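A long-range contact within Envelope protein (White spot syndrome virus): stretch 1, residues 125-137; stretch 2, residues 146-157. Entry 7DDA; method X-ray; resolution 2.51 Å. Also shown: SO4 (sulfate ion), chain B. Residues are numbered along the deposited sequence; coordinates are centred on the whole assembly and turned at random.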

# COMPACT_ATOMS: atom_id res chain seq x y z
N MET A 125 4.72 -8.29 17.84
CA MET A 125 4.16 -9.51 18.40
C MET A 125 2.64 -9.59 18.35
O MET A 125 2.08 -10.65 18.65
CB MET A 125 4.58 -9.69 19.86
CG MET A 125 6.06 -9.95 20.09
SD MET A 125 6.85 -10.87 18.77
CE MET A 125 8.56 -10.52 19.11
N ALA A 126 1.95 -8.50 18.02
CA ALA A 126 0.50 -8.49 18.07
C ALA A 126 -0.08 -8.83 16.70
O ALA A 126 0.52 -8.57 15.66
CB ALA A 126 -0.02 -7.12 18.52
N ASN A 127 -1.25 -9.45 16.71
CA ASN A 127 -1.98 -9.67 15.47
C ASN A 127 -2.34 -8.33 14.86
O ASN A 127 -2.84 -7.43 15.55
CB ASN A 127 -3.22 -10.51 15.77
CG ASN A 127 -4.06 -10.77 14.55
OD1 ASN A 127 -3.72 -10.41 13.43
ND2 ASN A 127 -5.18 -11.45 14.77
N THR A 128 -2.06 -8.15 13.56
CA THR A 128 -2.40 -6.90 12.88
C THR A 128 -3.30 -7.12 11.68
O THR A 128 -3.48 -6.19 10.88
CB THR A 128 -1.14 -6.12 12.46
OG1 THR A 128 -0.28 -6.95 11.68
CG2 THR A 128 -0.38 -5.59 13.66
N ASN A 129 -3.89 -8.30 11.53
CA ASN A 129 -4.97 -8.49 10.57
C ASN A 129 -6.07 -7.45 10.79
O ASN A 129 -6.42 -7.10 11.92
CB ASN A 129 -5.55 -9.89 10.71
CG ASN A 129 -4.63 -10.96 10.15
OD1 ASN A 129 -3.69 -10.66 9.43
ND2 ASN A 129 -4.92 -12.21 10.47
N ILE A 130 -6.63 -6.97 9.69
CA ILE A 130 -7.75 -6.04 9.70
C ILE A 130 -8.90 -6.67 8.95
O ILE A 130 -8.75 -7.09 7.80
CB ILE A 130 -7.37 -4.70 9.05
CG1 ILE A 130 -6.18 -4.10 9.79
CG2 ILE A 130 -8.58 -3.77 9.03
CD1 ILE A 130 -5.69 -2.86 9.18
N GLY A 131 -10.07 -6.75 9.59
CA GLY A 131 -11.27 -7.20 8.92
C GLY A 131 -12.02 -6.02 8.34
O GLY A 131 -12.21 -5.00 9.01
N VAL A 132 -12.43 -6.16 7.08
CA VAL A 132 -13.22 -5.14 6.40
C VAL A 132 -14.69 -5.34 6.73
O VAL A 132 -15.19 -6.46 6.69
CB VAL A 132 -12.99 -5.19 4.88
CG1 VAL A 132 -13.72 -4.03 4.18
CG2 VAL A 132 -11.51 -5.12 4.57
N ALA A 133 -15.37 -4.25 7.08
CA ALA A 133 -16.80 -4.32 7.37
C ALA A 133 -17.54 -3.45 6.36
O ALA A 133 -17.61 -3.80 5.18
CB ALA A 133 -17.09 -3.88 8.81
N GLU A 134 -18.06 -2.30 6.81
CA GLU A 134 -18.64 -1.34 5.88
C GLU A 134 -17.62 -0.93 4.82
O GLU A 134 -16.46 -0.63 5.13
CB GLU A 134 -19.11 -0.09 6.62
CG GLU A 134 -20.33 -0.28 7.50
CD GLU A 134 -19.98 -0.72 8.91
OE1 GLU A 134 -18.86 -1.24 9.13
OE2 GLU A 134 -20.81 -0.51 9.81
N ASN A 135 -18.06 -0.91 3.57
CA ASN A 135 -17.20 -0.50 2.46
C ASN A 135 -18.09 -0.07 1.31
O ASN A 135 -18.71 -0.91 0.67
CB ASN A 135 -16.29 -1.65 2.04
CG ASN A 135 -15.20 -1.21 1.11
OD1 ASN A 135 -15.39 -0.30 0.31
ND2 ASN A 135 -14.06 -1.87 1.19
N ASN A 136 -18.12 1.22 1.01
CA ASN A 136 -18.92 1.72 -0.10
C ASN A 136 -18.13 1.65 -1.40
O ASN A 136 -17.19 2.43 -1.63
CB ASN A 136 -19.39 3.15 0.19
CG ASN A 136 -20.35 3.67 -0.86
OD1 ASN A 136 -20.49 3.08 -1.93
ND2 ASN A 136 -21.05 4.74 -0.54
N ARG A 137 -18.52 0.73 -2.27
CA ARG A 137 -17.88 0.55 -3.57
C ARG A 137 -18.58 1.31 -4.68
O ARG A 137 -18.12 1.27 -5.82
CB ARG A 137 -17.83 -0.94 -3.92
CG ARG A 137 -16.95 -1.70 -2.99
CD ARG A 137 -17.31 -3.15 -2.88
NE ARG A 137 -16.34 -3.84 -2.02
CZ ARG A 137 -15.04 -3.97 -2.28
NH1 ARG A 137 -14.50 -3.51 -3.41
NH2 ARG A 137 -14.27 -4.59 -1.40
S SO4 B . -21.91 3.90 2.72
O1 SO4 B . -22.62 2.95 1.86
O2 SO4 B . -21.38 4.97 1.92
O3 SO4 B . -20.81 3.16 3.32
O4 SO4 B . -22.79 4.39 3.75
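Stretch 2 (146-157) GKYGFLIPKQPA

Stretch 2 lies beside stretch 1 as an antiparallel β partner, joined mainly by backbone hydrogen bonds and fastened near both ends by side chains. Residues 146-153 are extended and run at 173° to the strand that includes Gly131 and Val132, with a closest axial approach of 4.3 Å. Gly131 and Leu151 form the hydrogen-bonded pair: Gly131 N gives to Leu151 O at 2.8 Å, and Leu151 N to Gly131 O at 2.7 Å. Val132 faces Phe150 as the next, non-hydrogen-bonded pair, their CA atoms 5.0 Å apart.

Beyond it the register slips by one residue. Gly149 O accepts from Ala133 N at 2.9 Å, whereas Gly149 N gives to Glu134 O at 2.8 Å, so one residue of stretch 2 spans two of stretch 1. Glycine suits this place, since a CB here would lie 2.2 Å from Glu134 OE1.

Apolar packing is modest: the branched Ile130 sets its CG2 3.8 Å from Phe150 CD1. Tyrosine is long enough to carry its hydroxyl across to the backbone of stretch 1, and Tyr148 OH donates to Asn136 O at 2.8 Å. At the other end, where Pro153 has no amide hydrogen to offer, its CD rests 3.0 Å from Asn129 O; Gln155 supplies a side-chain amide instead, NE2 to Asn127 O at 3.0 Å.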

# COMPACT_ATOMS: atom_id res chain seq x y z
N GLY A 146 -19.27 8.02 1.83
CA GLY A 146 -18.94 6.61 1.87
C GLY A 146 -18.47 6.24 3.27
O GLY A 146 -17.70 6.97 3.89
N LYS A 147 -18.95 5.10 3.77
CA LYS A 147 -18.61 4.62 5.10
C LYS A 147 -17.66 3.43 4.99
O LYS A 147 -17.93 2.49 4.23
CB LYS A 147 -19.86 4.24 5.89
CG LYS A 147 -20.82 5.41 6.08
CD LYS A 147 -21.88 5.16 7.15
CE LYS A 147 -22.74 3.95 6.85
NZ LYS A 147 -23.54 4.06 5.62
N TYR A 148 -16.59 3.46 5.78
CA TYR A 148 -15.54 2.43 5.75
C TYR A 148 -15.27 1.95 7.16
O TYR A 148 -14.84 2.73 8.02
CB TYR A 148 -14.30 3.00 5.06
CG TYR A 148 -14.70 3.42 3.66
CD1 TYR A 148 -14.90 2.47 2.66
CD2 TYR A 148 -14.98 4.74 3.36
CE1 TYR A 148 -15.32 2.82 1.40
CE2 TYR A 148 -15.42 5.11 2.08
CZ TYR A 148 -15.59 4.14 1.12
OH TYR A 148 -16.00 4.49 -0.14
N GLY A 149 -15.54 0.67 7.42
CA GLY A 149 -15.45 0.11 8.75
C GLY A 149 -14.37 -0.96 8.86
O GLY A 149 -14.22 -1.79 7.96
N PHE A 150 -13.65 -0.94 9.97
CA PHE A 150 -12.54 -1.85 10.16
C PHE A 150 -12.70 -2.57 11.49
O PHE A 150 -13.00 -1.95 12.51
CB PHE A 150 -11.23 -1.07 10.09
CG PHE A 150 -11.09 -0.28 8.83
CD1 PHE A 150 -10.65 -0.90 7.66
CD2 PHE A 150 -11.46 1.05 8.78
CE1 PHE A 150 -10.53 -0.18 6.48
CE2 PHE A 150 -11.35 1.78 7.60
CZ PHE A 150 -10.88 1.16 6.45
N LEU A 151 -12.54 -3.89 11.45
CA LEU A 151 -12.46 -4.70 12.67
C LEU A 151 -10.99 -4.93 12.95
O LEU A 151 -10.29 -5.53 12.13
CB LEU A 151 -13.17 -6.04 12.49
CG LEU A 151 -13.26 -6.98 13.69
CD1 LEU A 151 -13.92 -6.36 14.92
CD2 LEU A 151 -13.97 -8.26 13.27
N ILE A 152 -10.50 -4.44 14.08
CA ILE A 152 -9.09 -4.66 14.38
C ILE A 152 -8.95 -5.43 15.69
O ILE A 152 -9.82 -5.34 16.57
CB ILE A 152 -8.28 -3.34 14.43
CG1 ILE A 152 -8.64 -2.52 15.66
CG2 ILE A 152 -8.48 -2.53 13.15
CD1 ILE A 152 -7.69 -1.38 15.91
N PRO A 153 -7.89 -6.22 15.85
CA PRO A 153 -7.58 -6.76 17.18
C PRO A 153 -7.15 -5.63 18.10
O PRO A 153 -6.60 -4.62 17.65
CB PRO A 153 -6.41 -7.73 16.91
CG PRO A 153 -6.35 -7.89 15.42
CD PRO A 153 -6.89 -6.63 14.85
N LYS A 154 -7.44 -5.80 19.39
CA LYS A 154 -6.89 -4.91 20.40
C LYS A 154 -5.39 -4.77 20.23
O LYS A 154 -4.68 -5.76 20.07
CB LYS A 154 -7.21 -5.44 21.80
CG LYS A 154 -6.71 -4.59 22.95
CD LYS A 154 -6.85 -5.37 24.27
CE LYS A 154 -6.39 -6.83 24.11
NZ LYS A 154 -6.96 -7.83 25.09
N GLN A 155 -4.91 -3.54 20.25
CA GLN A 155 -3.51 -3.24 20.03
C GLN A 155 -2.82 -2.73 21.30
O GLN A 155 -3.48 -2.25 22.23
CB GLN A 155 -3.36 -2.21 18.91
CG GLN A 155 -3.98 -2.68 17.62
CD GLN A 155 -3.19 -3.80 17.02
OE1 GLN A 155 -1.96 -3.83 17.10
NE2 GLN A 155 -3.90 -4.77 16.45
N PRO A 156 -1.50 -2.82 21.36
CA PRO A 156 -0.78 -2.14 22.45
C PRO A 156 -1.02 -0.65 22.38
O PRO A 156 -1.38 -0.10 21.34
CB PRO A 156 0.69 -2.48 22.17
CG PRO A 156 0.65 -3.71 21.34
CD PRO A 156 -0.58 -3.58 20.49
N ALA A 157 -0.83 0.01 23.51
CA ALA A 157 -0.96 1.46 23.56
C ALA A 157 -0.14 2.12 22.46
O ALA A 157 0.94 1.65 22.09
CB ALA A 157 -0.53 1.97 24.94